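Long-range contacts in putative beta-glucosidase (Bifidobacterium adolescentis, PDB 5WAB), which hydrolyses beta-glucosidic linkages as a family 3 glycoside hydrolase and may also release terminal arabinopyranose from ginsenosides: residues A[192-200]-A[224-235]; A[151-159]-A[180-188]. All blocks are in the same frame, centred on the assembly; numbering follows the deposited sequence.

Interaction 1. Residues A[192-200]-A[224-235]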
ATOM      1  N   GLN A 192      -4.801   6.517  14.898  1.00 35.02           N
ATOM      2  CA  GLN A 192      -5.978   5.898  15.485  1.00 28.13           C
ATOM      3  C   GLN A 192      -7.091   6.231  14.517  1.00 25.25           C
ATOM      4  O   GLN A 192      -7.778   7.248  14.682  1.00 26.31           O
ATOM      5  CB  GLN A 192      -6.280   6.408  16.900  1.00 26.67           C
ATOM      6  CG  GLN A 192      -5.552   5.676  18.041  1.00 25.41           C
ATOM      7  CD  GLN A 192      -6.191   4.328  18.402  1.00 23.86           C
ATOM      8  OE1 GLN A 192      -7.325   4.033  18.012  1.00 23.50           O
ATOM      9  NE2 GLN A 192      -5.457   3.506  19.152  1.00 22.51           N
ATOM     10  N   PRO A 193      -7.276   5.420  13.481  1.00 20.78           N
ATOM     11  CA  PRO A 193      -8.251   5.782  12.453  1.00 19.63           C
ATOM     12  C   PRO A 193      -9.639   5.843  13.064  1.00 18.41           C
ATOM     13  O   PRO A 193     -10.050   4.951  13.809  1.00 19.23           O
ATOM     14  CB  PRO A 193      -8.123   4.652  11.424  1.00 18.94           C
ATOM     15  CG  PRO A 193      -6.862   3.917  11.786  1.00 18.10           C
ATOM     16  CD  PRO A 193      -6.695   4.089  13.255  1.00 18.43           C
ATOM     17  N   TRP A 194     -10.356   6.916  12.757  1.00 17.98           N
ATOM     18  CA  TRP A 194     -11.673   7.064  13.351  1.00 19.33           C
ATOM     19  C   TRP A 194     -12.649   6.020  12.822  1.00 19.40           C
ATOM     20  O   TRP A 194     -13.699   5.806  13.437  1.00 21.24           O
ATOM     21  CB  TRP A 194     -12.173   8.502  13.130  1.00 18.15           C
ATOM     22  CG  TRP A 194     -11.263   9.533  13.775  1.00 17.32           C
ATOM     23  CD1 TRP A 194     -10.251   9.290  14.666  1.00 16.67           C
ATOM     24  CD2 TRP A 194     -11.284  10.958  13.583  1.00 19.44           C
ATOM     25  NE1 TRP A 194      -9.641  10.467  15.034  1.00 17.09           N
ATOM     26  CE2 TRP A 194     -10.257  11.505  14.387  1.00 18.96           C
ATOM     27  CE3 TRP A 194     -12.071  11.823  12.815  1.00 17.21           C
ATOM     28  CZ2 TRP A 194     -10.001  12.877  14.441  1.00 17.72           C
ATOM     29  CZ3 TRP A 194     -11.818  13.178  12.872  1.00 17.92           C
ATOM     30  CH2 TRP A 194     -10.789  13.693  13.676  1.00 18.06           C
ATOM     31  N   THR A 195     -12.300   5.340  11.733  1.00 19.31           N
ATOM     32  CA  THR A 195     -13.172   4.374  11.084  1.00 20.48           C
ATOM     33  C   THR A 195     -12.307   3.285  10.454  1.00 19.58           C
ATOM     34  O   THR A 195     -11.196   3.555   9.986  1.00 19.06           O
ATOM     35  CB  THR A 195     -14.056   5.075  10.039  1.00 23.21           C
ATOM     36  OG1 THR A 195     -15.031   5.885  10.709  1.00 25.55           O
ATOM     37  CG2 THR A 195     -14.774   4.080   9.159  1.00 26.32           C
ATOM     38  N   ILE A 196     -12.801   2.050  10.496  1.00 17.27           N
ATOM     39  CA  ILE A 196     -12.183   0.917   9.819  1.00 14.44           C
ATOM     40  C   ILE A 196     -13.259   0.234   8.987  1.00 15.75           C
ATOM     41  O   ILE A 196     -14.407   0.120   9.425  1.00 14.81           O
ATOM     42  CB  ILE A 196     -11.558  -0.070  10.825  1.00 14.91           C
ATOM     43  CG1 ILE A 196     -10.291   0.530  11.436  1.00 14.69           C
ATOM     44  CG2 ILE A 196     -11.255  -1.418  10.162  1.00 15.21           C
ATOM     45  CD1 ILE A 196      -9.566  -0.410  12.355  1.00 12.63           C
ATOM     46  N   MET A 197     -12.899  -0.200   7.780  1.00 15.95           N
ATOM     47  CA  MET A 197     -13.804  -0.945   6.912  1.00 16.26           C
ATOM     48  C   MET A 197     -13.378  -2.405   6.877  1.00 17.24           C
ATOM     49  O   MET A 197     -12.229  -2.710   6.542  1.00 17.75           O
ATOM     50  CB  MET A 197     -13.818  -0.378   5.495  1.00 15.08           C
ATOM     51  CG  MET A 197     -14.770  -1.125   4.566  1.00 17.67           C
ATOM     52  SD  MET A 197     -14.889  -0.409   2.916  1.00 20.71           S
ATOM     53  CE  MET A 197     -14.946   1.338   3.309  1.00 20.42           C
ATOM     54  N   CYS A 198     -14.301  -3.298   7.207  1.00 18.91           N
ATOM     55  CA  CYS A 198     -14.009  -4.717   7.138  1.00 20.13           C
ATOM     56  C   CYS A 198     -14.124  -5.202   5.696  1.00 20.58           C
ATOM     57  O   CYS A 198     -14.732  -4.553   4.842  1.00 21.56           O
ATOM     58  CB  CYS A 198     -14.957  -5.512   8.038  1.00 21.73           C
ATOM     59  SG  CYS A 198     -16.558  -5.873   7.277  1.00 24.11           S
ATOM     60  N   SER A 199     -13.535  -6.364   5.432  1.00 21.38           N
ATOM     61  CA  SER A 199     -13.502  -6.932   4.093  1.00 23.05           C
ATOM     62  C   SER A 199     -14.742  -7.787   3.827  1.00 23.35           C
ATOM     63  O   SER A 199     -15.457  -8.194   4.744  1.00 23.50           O
ATOM     64  CB  SER A 199     -12.237  -7.770   3.899  1.00 22.78           C
ATOM     65  OG  SER A 199     -12.187  -8.826   4.842  1.00 23.00           O
ATOM     66  N   TYR A 200     -14.976  -8.065   2.540  1.00 24.07           N
ATOM     67  CA  TYR A 200     -16.089  -8.924   2.147  1.00 23.82           C
ATOM     68  C   TYR A 200     -15.838 -10.382   2.493  1.00 23.57           C
ATOM     69  O   TYR A 200     -16.793 -11.127   2.743  1.00 24.61           O
ATOM     70  CB  TYR A 200     -16.337  -8.836   0.641  1.00 26.26           C
ATOM     71  CG  TYR A 200     -17.053  -7.606   0.139  1.00 28.44           C
ATOM     72  CD1 TYR A 200     -18.398  -7.402   0.410  1.00 29.72           C
ATOM     73  CD2 TYR A 200     -16.394  -6.673  -0.651  1.00 28.82           C
ATOM     74  CE1 TYR A 200     -19.060  -6.288  -0.070  1.00 30.98           C
ATOM     75  CE2 TYR A 200     -17.044  -5.561  -1.136  1.00 29.92           C
ATOM     76  CZ  TYR A 200     -18.377  -5.370  -0.842  1.00 31.31           C
ATOM     77  OH  TYR A 200     -19.027  -4.258  -1.324  1.00 33.28           O
ATOM     78  N   GLY A 224      -6.141  -2.090  21.162  1.00 18.45           N
ATOM     79  CA  GLY A 224      -6.615  -0.815  21.668  1.00 17.88           C
ATOM     80  C   GLY A 224      -7.229   0.110  20.638  1.00 17.94           C
ATOM     81  O   GLY A 224      -7.110   1.331  20.763  1.00 16.24           O
ATOM     82  N   TYR A 225      -7.879  -0.436  19.615  1.00 18.98           N
ATOM     83  CA  TYR A 225      -8.554   0.397  18.628  1.00 19.80           C
ATOM     84  C   TYR A 225      -9.720   1.130  19.281  1.00 20.91           C
ATOM     85  O   TYR A 225     -10.580   0.514  19.920  1.00 20.53           O
ATOM     86  CB  TYR A 225      -9.047  -0.456  17.463  1.00 19.35           C
ATOM     87  CG  TYR A 225      -9.829   0.311  16.422  1.00 20.39           C
ATOM     88  CD1 TYR A 225      -9.255   1.374  15.735  1.00 20.54           C
ATOM     89  CD2 TYR A 225     -11.137  -0.033  16.117  1.00 20.63           C
ATOM     90  CE1 TYR A 225      -9.965   2.073  14.788  1.00 20.44           C
ATOM     91  CE2 TYR A 225     -11.851   0.655  15.165  1.00 20.71           C
ATOM     92  CZ  TYR A 225     -11.262   1.708  14.506  1.00 20.96           C
ATOM     93  OH  TYR A 225     -11.977   2.399  13.557  1.00 21.37           O
ATOM     94  N   GLU A 226      -9.750   2.449  19.119  1.00 21.11           N
ATOM     95  CA  GLU A 226     -10.748   3.278  19.776  1.00 23.25           C
ATOM     96  C   GLU A 226     -11.881   3.703  18.851  1.00 21.11           C
ATOM     97  O   GLU A 226     -12.842   4.327  19.312  1.00 22.50           O
ATOM     98  CB  GLU A 226     -10.074   4.525  20.354  1.00 25.93           C
ATOM     99  CG  GLU A 226      -8.982   4.235  21.363  1.00 29.91           C
ATOM    100  CD  GLU A 226      -8.241   5.492  21.788  1.00 33.61           C
ATOM    101  OE1 GLU A 226      -8.288   6.500  21.045  1.00 33.55           O
ATOM    102  OE2 GLU A 226      -7.610   5.472  22.866  1.00 36.65           O
ATOM    103  N   GLY A 227     -11.804   3.364  17.571  1.00 17.29           N
ATOM    104  CA  GLY A 227     -12.707   3.880  16.573  1.00 16.59           C
ATOM    105  C   GLY A 227     -13.852   2.955  16.243  1.00 15.18           C
ATOM    106  O   GLY A 227     -14.212   2.065  17.017  1.00 15.40           O
ATOM    107  N   ILE A 228     -14.394   3.143  15.047  1.00 20.94           N
ATOM    108  CA  ILE A 228     -15.586   2.456  14.567  1.00 20.83           C
ATOM    109  C   ILE A 228     -15.200   1.473  13.472  1.00 20.24           C
ATOM    110  O   ILE A 228     -14.208   1.668  12.758  1.00 19.37           O
ATOM    111  CB  ILE A 228     -16.579   3.515  14.035  1.00 23.20           C
ATOM    112  CG1 ILE A 228     -17.178   4.295  15.193  1.00 25.85           C
ATOM    113  CG2 ILE A 228     -17.634   2.918  13.127  1.00 25.52           C
ATOM    114  CD1 ILE A 228     -17.409   3.446  16.394  1.00 28.73           C
ATOM    115  N   VAL A 229     -15.992   0.409  13.338  1.00 19.72           N
ATOM    116  CA  VAL A 229     -15.859  -0.545  12.245  1.00 19.13           C
ATOM    117  C   VAL A 229     -17.125  -0.470  11.406  1.00 19.20           C
ATOM    118  O   VAL A 229     -18.238  -0.549  11.940  1.00 18.47           O
ATOM    119  CB  VAL A 229     -15.627  -1.983  12.743  1.00 17.43           C
ATOM    120  CG1 VAL A 229     -15.401  -2.907  11.563  1.00 17.43           C
ATOM    121  CG2 VAL A 229     -14.464  -2.033  13.717  1.00 16.92           C
ATOM    122  N   MET A 230     -16.958  -0.296  10.104  1.00 19.94           N
ATOM    123  CA  MET A 230     -18.066  -0.355   9.170  1.00 21.29           C
ATOM    124  C   MET A 230     -17.834  -1.487   8.184  1.00 20.93           C
ATOM    125  O   MET A 230     -16.703  -1.918   7.954  1.00 21.58           O
ATOM    126  CB  MET A 230     -18.229   0.966   8.411  1.00 22.94           C
ATOM    127  CG  MET A 230     -17.024   1.336   7.566  1.00 23.19           C
ATOM    128  SD  MET A 230     -17.248   2.941   6.798  1.00 24.50           S
ATOM    129  CE  MET A 230     -18.711   2.606   5.872  1.00 26.23           C
ATOM    130  N   SER A 231     -18.916  -1.944   7.581  1.00 19.11           N
ATOM    131  CA  SER A 231     -18.829  -3.000   6.594  1.00 20.36           C
ATOM    132  C   SER A 231     -18.526  -2.408   5.224  1.00 22.88           C
ATOM    133  O   SER A 231     -18.812  -1.241   4.943  1.00 22.45           O
ATOM    134  CB  SER A 231     -20.137  -3.778   6.524  1.00 18.72           C
ATOM    135  OG  SER A 231     -21.130  -2.969   5.913  1.00 18.50           O
ATOM    136  N   ASP A 232     -17.938  -3.233   4.367  1.00 24.35           N
ATOM    137  CA  ASP A 232     -17.957  -2.926   2.951  1.00 25.73           C
ATOM    138  C   ASP A 232     -19.387  -3.048   2.427  1.00 25.15           C
ATOM    139  O   ASP A 232     -20.253  -3.679   3.041  1.00 21.98           O
ATOM    140  CB  ASP A 232     -17.004  -3.849   2.190  1.00 28.21           C
ATOM    141  CG  ASP A 232     -16.392  -3.182   0.975  1.00 30.76           C
ATOM    142  OD1 ASP A 232     -17.015  -2.246   0.429  1.00 32.63           O
ATOM    143  OD2 ASP A 232     -15.279  -3.581   0.571  1.00 31.66           O
ATOM    144  N   TRP A 233     -19.629  -2.447   1.268  1.00 26.25           N
ATOM    145  CA  TRP A 233     -20.995  -2.277   0.791  1.00 26.35           C
ATOM    146  C   TRP A 233     -21.594  -3.632   0.443  1.00 26.94           C
ATOM    147  O   TRP A 233     -21.243  -4.243  -0.573  1.00 27.45           O
ATOM    148  CB  TRP A 233     -21.028  -1.321  -0.397  1.00 27.16           C
ATOM    149  CG  TRP A 233     -21.162   0.137  -0.009  1.00 27.53           C
ATOM    150  CD1 TRP A 233     -22.083   1.023  -0.495  1.00 29.08           C
ATOM    151  CD2 TRP A 233     -20.381   0.865   0.951  1.00 25.62           C
ATOM    152  NE1 TRP A 233     -21.917   2.251   0.089  1.00 28.14           N
ATOM    153  CE2 TRP A 233     -20.882   2.182   0.983  1.00 25.97           C
ATOM    154  CE3 TRP A 233     -19.304   0.536   1.779  1.00 25.73           C
ATOM    155  CZ2 TRP A 233     -20.346   3.163   1.803  1.00 26.15           C
ATOM    156  CZ3 TRP A 233     -18.777   1.511   2.600  1.00 24.90           C
ATOM    157  CH2 TRP A 233     -19.296   2.811   2.601  1.00 26.16           C
ATOM    158  N   GLY A 234     -22.493  -4.105   1.305  1.00 26.96           N
ATOM    159  CA  GLY A 234     -23.088  -5.412   1.179  1.00 26.98           C
ATOM    160  C   GLY A 234     -22.443  -6.487   2.021  1.00 27.17           C
ATOM    161  O   GLY A 234     -22.918  -7.629   1.999  1.00 28.12           O
ATOM    162  N   ALA A 235     -21.375  -6.162   2.760  1.00 27.17           N
ATOM    163  CA  ALA A 235     -20.637  -7.168   3.519  1.00 25.93           C
ATOM    164  C   ALA A 235     -21.348  -7.603   4.795  1.00 26.19           C
ATOM    165  O   ALA A 235     -20.978  -8.632   5.370  1.00 26.24           O
ATOM    166  CB  ALA A 235     -19.243  -6.649   3.870  1.00 24.40           C
TER
HETATM  167  O   HOH W   1     -13.632  -6.243   1.131  1.00 17.22           O

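Interaction 2. Residues A[151-159]-A[180-188]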
ATOM      1  N   SER A 151     -10.727   5.776   6.793  1.00 20.96           N
ATOM      2  CA  SER A 151     -11.279   4.426   6.926  1.00 20.92           C
ATOM      3  C   SER A 151     -10.214   3.416   6.483  1.00 21.35           C
ATOM      4  O   SER A 151     -10.125   3.062   5.303  1.00 21.77           O
ATOM      5  CB  SER A 151     -12.568   4.298   6.124  1.00 23.03           C
ATOM      6  OG  SER A 151     -13.291   3.141   6.495  1.00 26.11           O
ATOM      7  N   LEU A 152      -9.391   2.976   7.435  1.00 20.02           N
ATOM      8  CA  LEU A 152      -8.450   1.890   7.189  1.00 19.51           C
ATOM      9  C   LEU A 152      -9.201   0.691   6.634  1.00 20.86           C
ATOM     10  O   LEU A 152     -10.079   0.141   7.301  1.00 21.78           O
ATOM     11  CB  LEU A 152      -7.735   1.529   8.491  1.00 18.41           C
ATOM     12  CG  LEU A 152      -6.475   0.672   8.405  1.00 17.13           C
ATOM     13  CD1 LEU A 152      -5.456   1.344   7.500  1.00 16.13           C
ATOM     14  CD2 LEU A 152      -5.905   0.454   9.800  1.00 16.95           C
ATOM     15  N   LYS A 153      -8.879   0.301   5.402  1.00 25.18           N
ATOM     16  CA  LYS A 153      -9.830  -0.395   4.545  1.00 29.55           C
ATOM     17  C   LYS A 153      -9.513  -1.876   4.379  1.00 33.22           C
ATOM     18  O   LYS A 153      -8.361  -2.261   4.138  1.00 30.51           O
ATOM     19  CB  LYS A 153      -9.893   0.281   3.170  1.00 28.88           C
ATOM     20  CG  LYS A 153     -11.308   0.549   2.713  1.00 29.36           C
ATOM     21  CD  LYS A 153     -11.364   1.555   1.572  1.00 29.57           C
ATOM     22  CE  LYS A 153     -10.735   1.039   0.307  1.00 29.12           C
ATOM     23  NZ  LYS A 153     -11.023   1.969  -0.817  1.00 29.50           N
ATOM     24  N   HIS A 154     -10.578  -2.684   4.491  1.00 37.72           N
ATOM     25  CA  HIS A 154     -10.658  -4.112   4.179  1.00 30.23           C
ATOM     26  C   HIS A 154      -9.891  -4.963   5.175  1.00 26.30           C
ATOM     27  O   HIS A 154      -8.958  -5.686   4.817  1.00 25.67           O
ATOM     28  CB  HIS A 154     -10.198  -4.378   2.751  1.00 26.17           C
ATOM     29  CG  HIS A 154     -10.841  -3.477   1.751  1.00 24.57           C
ATOM     30  ND1 HIS A 154     -10.214  -3.088   0.587  1.00 24.60           N
ATOM     31  CD2 HIS A 154     -12.050  -2.868   1.751  1.00 24.23           C
ATOM     32  CE1 HIS A 154     -11.016  -2.286  -0.092  1.00 24.89           C
ATOM     33  NE2 HIS A 154     -12.135  -2.133   0.594  1.00 24.81           N
ATOM     34  N   PHE A 155     -10.346  -4.925   6.416  1.00 23.66           N
ATOM     35  CA  PHE A 155      -9.763  -5.665   7.524  1.00 23.02           C
ATOM     36  C   PHE A 155     -10.556  -6.963   7.695  1.00 22.57           C
ATOM     37  O   PHE A 155     -11.723  -6.931   8.095  1.00 24.11           O
ATOM     38  CB  PHE A 155      -9.807  -4.787   8.776  1.00 22.14           C
ATOM     39  CG  PHE A 155      -9.178  -5.391   9.997  1.00 20.32           C
ATOM     40  CD1 PHE A 155      -7.812  -5.613  10.056  1.00 19.51           C
ATOM     41  CD2 PHE A 155      -9.948  -5.660  11.117  1.00 19.35           C
ATOM     42  CE1 PHE A 155      -7.233  -6.145  11.193  1.00 19.13           C
ATOM     43  CE2 PHE A 155      -9.374  -6.186  12.259  1.00 19.42           C
ATOM     44  CZ  PHE A 155      -8.018  -6.428  12.300  1.00 18.01           C
ATOM     45  N   ALA A 156      -9.946  -8.102   7.366  1.00 20.35           N
ATOM     46  CA  ALA A 156      -8.587  -8.180   6.836  1.00 21.14           C
ATOM     47  C   ALA A 156      -8.470  -9.276   5.781  1.00 22.42           C
ATOM     48  O   ALA A 156      -9.442  -9.989   5.493  1.00 21.57           O
ATOM     49  CB  ALA A 156      -7.587  -8.435   7.959  1.00 21.11           C
ATOM     50  N   ALA A 157      -7.266  -9.388   5.209  1.00 23.57           N
ATOM     51  CA  ALA A 157      -6.901 -10.472   4.292  1.00 21.38           C
ATOM     52  C   ALA A 157      -7.782 -10.480   3.045  1.00 21.03           C
ATOM     53  O   ALA A 157      -8.299 -11.519   2.626  1.00 17.44           O
ATOM     54  CB  ALA A 157      -6.944 -11.825   5.005  1.00 20.61           C
ATOM     55  N   ASN A 158      -7.945  -9.296   2.445  1.00 23.16           N
ATOM     56  CA  ASN A 158      -8.673  -9.134   1.189  1.00 25.14           C
ATOM     57  C   ASN A 158      -7.634  -8.946   0.083  1.00 16.80           C
ATOM     58  O   ASN A 158      -7.337  -7.835  -0.350  1.00 18.83           O
ATOM     59  CB  ASN A 158      -9.632  -7.945   1.273  1.00 26.04           C
ATOM     60  CG  ASN A 158     -10.521  -7.810   0.043  1.00 28.86           C
ATOM     61  OD1 ASN A 158     -10.501  -8.655  -0.855  1.00 30.93           O
ATOM     62  ND2 ASN A 158     -11.251  -6.707  -0.034  1.00 28.44           N
ATOM     63  N   ASN A 159      -7.097 -10.066  -0.398  1.00 16.85           N
ATOM     64  CA  ASN A 159      -5.925 -10.071  -1.270  1.00 17.02           C
ATOM     65  C   ASN A 159      -6.238 -10.499  -2.701  1.00 19.18           C
ATOM     66  O   ASN A 159      -5.311 -10.696  -3.494  1.00 19.62           O
ATOM     67  CB  ASN A 159      -4.850 -10.975  -0.671  1.00 16.79           C
ATOM     68  CG  ASN A 159      -4.693 -10.772   0.826  1.00 17.84           C
ATOM     69  OD1 ASN A 159      -5.088 -11.624   1.628  1.00 17.33           O
ATOM     70  ND2 ASN A 159      -4.111  -9.637   1.212  1.00 16.71           N
ATOM     71  N   TYR A 180      -0.566 -10.316   7.398  1.00 17.73           N
ATOM     72  CA  TYR A 180      -1.774  -9.585   7.032  1.00 17.73           C
ATOM     73  C   TYR A 180      -2.279  -8.649   8.119  1.00 17.95           C
ATOM     74  O   TYR A 180      -3.088  -7.763   7.819  1.00 18.34           O
ATOM     75  CB  TYR A 180      -2.869 -10.588   6.638  1.00 18.18           C
ATOM     76  CG  TYR A 180      -2.389 -11.499   5.532  1.00 19.33           C
ATOM     77  CD1 TYR A 180      -2.432 -11.086   4.207  1.00 19.58           C
ATOM     78  CD2 TYR A 180      -1.836 -12.747   5.813  1.00 20.19           C
ATOM     79  CE1 TYR A 180      -1.971 -11.893   3.190  1.00 21.01           C
ATOM     80  CE2 TYR A 180      -1.369 -13.569   4.792  1.00 21.47           C
ATOM     81  CZ  TYR A 180      -1.437 -13.130   3.482  1.00 20.93           C
ATOM     82  OH  TYR A 180      -0.979 -13.920   2.454  1.00 21.60           O
ATOM     83  N   PHE A 181      -1.775  -8.769   9.343  1.00 17.25           N
ATOM     84  CA  PHE A 181      -2.183  -7.900  10.444  1.00 17.65           C
ATOM     85  C   PHE A 181      -1.249  -6.713  10.681  1.00 18.90           C
ATOM     86  O   PHE A 181      -1.753  -5.612  10.937  1.00 19.24           O
ATOM     87  CB  PHE A 181      -2.314  -8.704  11.745  1.00 17.25           C
ATOM     88  CG  PHE A 181      -3.600  -9.479  11.860  1.00 16.48           C
ATOM     89  CD1 PHE A 181      -4.600  -9.346  10.907  1.00 16.07           C
ATOM     90  CD2 PHE A 181      -3.797 -10.369  12.907  1.00 16.06           C
ATOM     91  CE1 PHE A 181      -5.786 -10.062  11.013  1.00 14.90           C
ATOM     92  CE2 PHE A 181      -4.976 -11.094  13.014  1.00 14.13           C
ATOM     93  CZ  PHE A 181      -5.969 -10.938  12.066  1.00 13.78           C
ATOM     94  N   PRO A 182       0.091  -6.874  10.642  1.00 19.37           N
ATOM     95  CA  PRO A 182       0.969  -5.806  11.170  1.00 19.34           C
ATOM     96  C   PRO A 182       0.734  -4.420  10.589  1.00 19.98           C
ATOM     97  O   PRO A 182       0.918  -3.431  11.312  1.00 20.31           O
ATOM     98  CB  PRO A 182       2.374  -6.320  10.836  1.00 19.07           C
ATOM     99  CG  PRO A 182       2.235  -7.776  10.884  1.00 19.69           C
ATOM    100  CD  PRO A 182       0.885  -8.062  10.275  1.00 18.97           C
ATOM    101  N   ALA A 183       0.365  -4.305   9.310  1.00 18.91           N
ATOM    102  CA  ALA A 183       0.071  -2.988   8.750  1.00 19.46           C
ATOM    103  C   ALA A 183      -1.163  -2.378   9.403  1.00 18.16           C
ATOM    104  O   ALA A 183      -1.173  -1.187   9.738  1.00 19.43           O
ATOM    105  CB  ALA A 183      -0.114  -3.086   7.237  1.00 21.38           C
ATOM    106  N   PHE A 184      -2.213  -3.176   9.590  1.00 18.03           N
ATOM    107  CA  PHE A 184      -3.374  -2.707  10.339  1.00 16.89           C
ATOM    108  C   PHE A 184      -2.991  -2.375  11.777  1.00 18.37           C
ATOM    109  O   PHE A 184      -3.373  -1.327  12.310  1.00 19.11           O
ATOM    110  CB  PHE A 184      -4.484  -3.757  10.307  1.00 16.22           C
ATOM    111  CG  PHE A 184      -5.170  -3.905   8.965  1.00 16.64           C
ATOM    112  CD1 PHE A 184      -6.133  -2.991   8.566  1.00 12.22           C
ATOM    113  CD2 PHE A 184      -4.885  -4.979   8.126  1.00 14.89           C
ATOM    114  CE1 PHE A 184      -6.789  -3.125   7.346  1.00 12.39           C
ATOM    115  CE2 PHE A 184      -5.539  -5.122   6.905  1.00 15.56           C
ATOM    116  CZ  PHE A 184      -6.496  -4.185   6.515  1.00 12.59           C
ATOM    117  N   GLU A 185      -2.229  -3.264  12.419  1.00 19.69           N
ATOM    118  CA  GLU A 185      -1.865  -3.069  13.818  1.00 20.77           C
ATOM    119  C   GLU A 185      -1.063  -1.787  14.021  1.00 20.19           C
ATOM    120  O   GLU A 185      -1.341  -1.015  14.945  1.00 20.15           O
ATOM    121  CB  GLU A 185      -1.085  -4.285  14.328  1.00 22.63           C
ATOM    122  CG  GLU A 185      -0.688  -4.189  15.802  1.00 25.09           C
ATOM    123  CD  GLU A 185       0.320  -5.252  16.222  1.00 26.13           C
ATOM    124  OE1 GLU A 185       0.834  -5.984  15.348  1.00 24.93           O
ATOM    125  OE2 GLU A 185       0.611  -5.342  17.435  1.00 26.77           O
ATOM    126  N   HIS A 186      -0.097  -1.514  13.137  1.00 19.96           N
ATOM    127  CA  HIS A 186       0.757  -0.342  13.314  1.00 18.68           C
ATOM    128  C   HIS A 186      -0.026   0.955  13.164  1.00 17.58           C
ATOM    129  O   HIS A 186       0.204   1.913  13.908  1.00 17.00           O
ATOM    130  CB  HIS A 186       1.914  -0.365  12.315  1.00 17.15           C
ATOM    131  CG  HIS A 186       2.785   0.851  12.384  1.00 18.66           C
ATOM    132  ND1 HIS A 186       3.690   1.066  13.402  1.00 20.04           N
ATOM    133  CD2 HIS A 186       2.849   1.944  11.587  1.00 15.36           C
ATOM    134  CE1 HIS A 186       4.292   2.227  13.212  1.00 16.80           C
ATOM    135  NE2 HIS A 186       3.797   2.780  12.119  1.00 16.20           N
ATOM    136  N   ILE A 187      -0.915   1.026  12.180  1.00 19.03           N
ATOM    137  CA  ILE A 187      -1.677   2.252  11.974  1.00 16.93           C
ATOM    138  C   ILE A 187      -2.678   2.471  13.107  1.00 18.63           C
ATOM    139  O   ILE A 187      -2.898   3.608  13.546  1.00 19.87           O
ATOM    140  CB  ILE A 187      -2.341   2.199  10.590  1.00 13.08           C
ATOM    141  CG1 ILE A 187      -1.239   2.081   9.523  1.00 13.29           C
ATOM    142  CG2 ILE A 187      -3.197   3.418  10.365  1.00 13.09           C
ATOM    143  CD1 ILE A 187      -1.744   1.952   8.098  1.00 14.11           C
ATOM    144  N   VAL A 188      -3.270   1.391  13.624  1.00 16.89           N
ATOM    145  CA  VAL A 188      -4.209   1.513  14.738  1.00 16.23           C
ATOM    146  C   VAL A 188      -3.492   1.999  15.990  1.00 18.68           C
ATOM    147  O   VAL A 188      -4.018   2.823  16.749  1.00 19.70           O
ATOM    148  CB  VAL A 188      -4.925   0.171  14.987  1.00 13.30           C
ATOM    149  CG1 VAL A 188      -5.528   0.134  16.380  1.00 13.77           C
ATOM    150  CG2 VAL A 188      -6.012  -0.069  13.949  1.00 12.83           C
TER

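Interaction 1. Residues A[192-200]-A[224-235]
Gln192 grips the start of 224-235 with both ends of its amide: OE1 accepts from Glu226 N at 3.1 Å, while NE2 donates to Gly224 O at 3.2 Å. The bend at chi2 (-79°) folds the amide back onto these backbone groups. Ile196 and Tyr225 reach toward one another, and Ile196 CD1 lies over one face of the ring, 3.5 Å from its centroid, with Gly227 N over the other face. Backbone bonds zip strands 195-198 and 228-230 in parallel; the straightest, Met230 N to Ile196 O (2.7 Å), has an N-H...O angle of 170°. Thr195 and Met230 share one side of the sheet, where Thr195 CG2 meets Met230 SD at 3.6 Å. Past the strand ends, Asp232 lays its carboxylate nearly flat on the Tyr200 ring, planes 20° apart, with CB over that face. A water accepts from Tyr200 N and donates to Asp232 OD2; the Asp232 side chain lies close to a bound glycerol. Linked through helix 212-222, the two strands form a beta-alpha-beta crossover of the TIM-barrel-like domain. Strand 195-198 pairs on its far side with strand 149-155; Leu219 of helix 212-222 covers Ile196 and Val229, and helix 271-292 packs on Thr195 and Ile228.

Interaction 2. Residues A[151-159]-A[180-188]
The carbonyl oxygen of His154, hydrogen-bonded by Asn111 ND2, is also approached by the ring of Phe184, whose CZ stands 3.3 Å away; Lys153 O lies at the edge of the same ring. The end of the Phe184 ring abuts the backbone where the chain turns its corner. Phe155 covers one face: its CD1 sits over the ring, 3.3 Å from Phe184 CG, in an edge-to-face pair whose planes meet at 63° with centroids 4.8 Å apart. With CG anti to the backbone N (chi1 -177°), the Phe155 side chain lies alongside Phe184, pointing the other way, and its CB also rests over that ring. This is a barrel strand packed against an outer helix of the TIM-barrel-like N-terminal domain: strand 151-153 and helix 182-188, later in the chain, run nearly antiparallel (167°). Leu152 fills the space between them with two branches, CD1 meeting Ile187 CD1 at 3.8 Å and CD2 meeting Phe184 CD1 at 3.7 Å. Phe155, Phe181 and Phe184 form an aromatic cluster. Ala156, preceded by a cis peptide, places CB at the edge of Phe181, 3.9 Å from Phe181 CE1, and against Phe184 CE2. An alanine in place of Phe184 would probably open a gap beneath Phe155 and between Leu152 and Ala156, with the Phe155 ring losing the face its edge meets. Lys153 leaves the backbone on the side away from the helix; its NZ forms a salt bridge with Glu123. His154 ND1 is hydrogen-bonded to Tyr124 OH and NE2 to a bound glycerol, which may mark a pocket.

How the interactions relate
The centres of interactions 1 and 2 are about 10 Å apart, and both lie in the N-terminal family 3 domain, on one parallel sheet. Along the chain they come in series: interaction 2 closes with helix 182-190, and strand 195-198 of interaction 1 follows it. Strands 149-155 and 195-198 are neighbours, joined by probable hydrogen bonds from Met197 N to Leu152 O (2.9 Å) and from Phe155 N to Met197 O (2.9 Å). Successive strand-helix-strand units therefore build one side of the barrel-like domain. At the C-terminal strand ends, Asp232 OD2 packs 3.5 Å from His154 NE2, and both side chains lie near bound glycerol, consistent with a shared pocket.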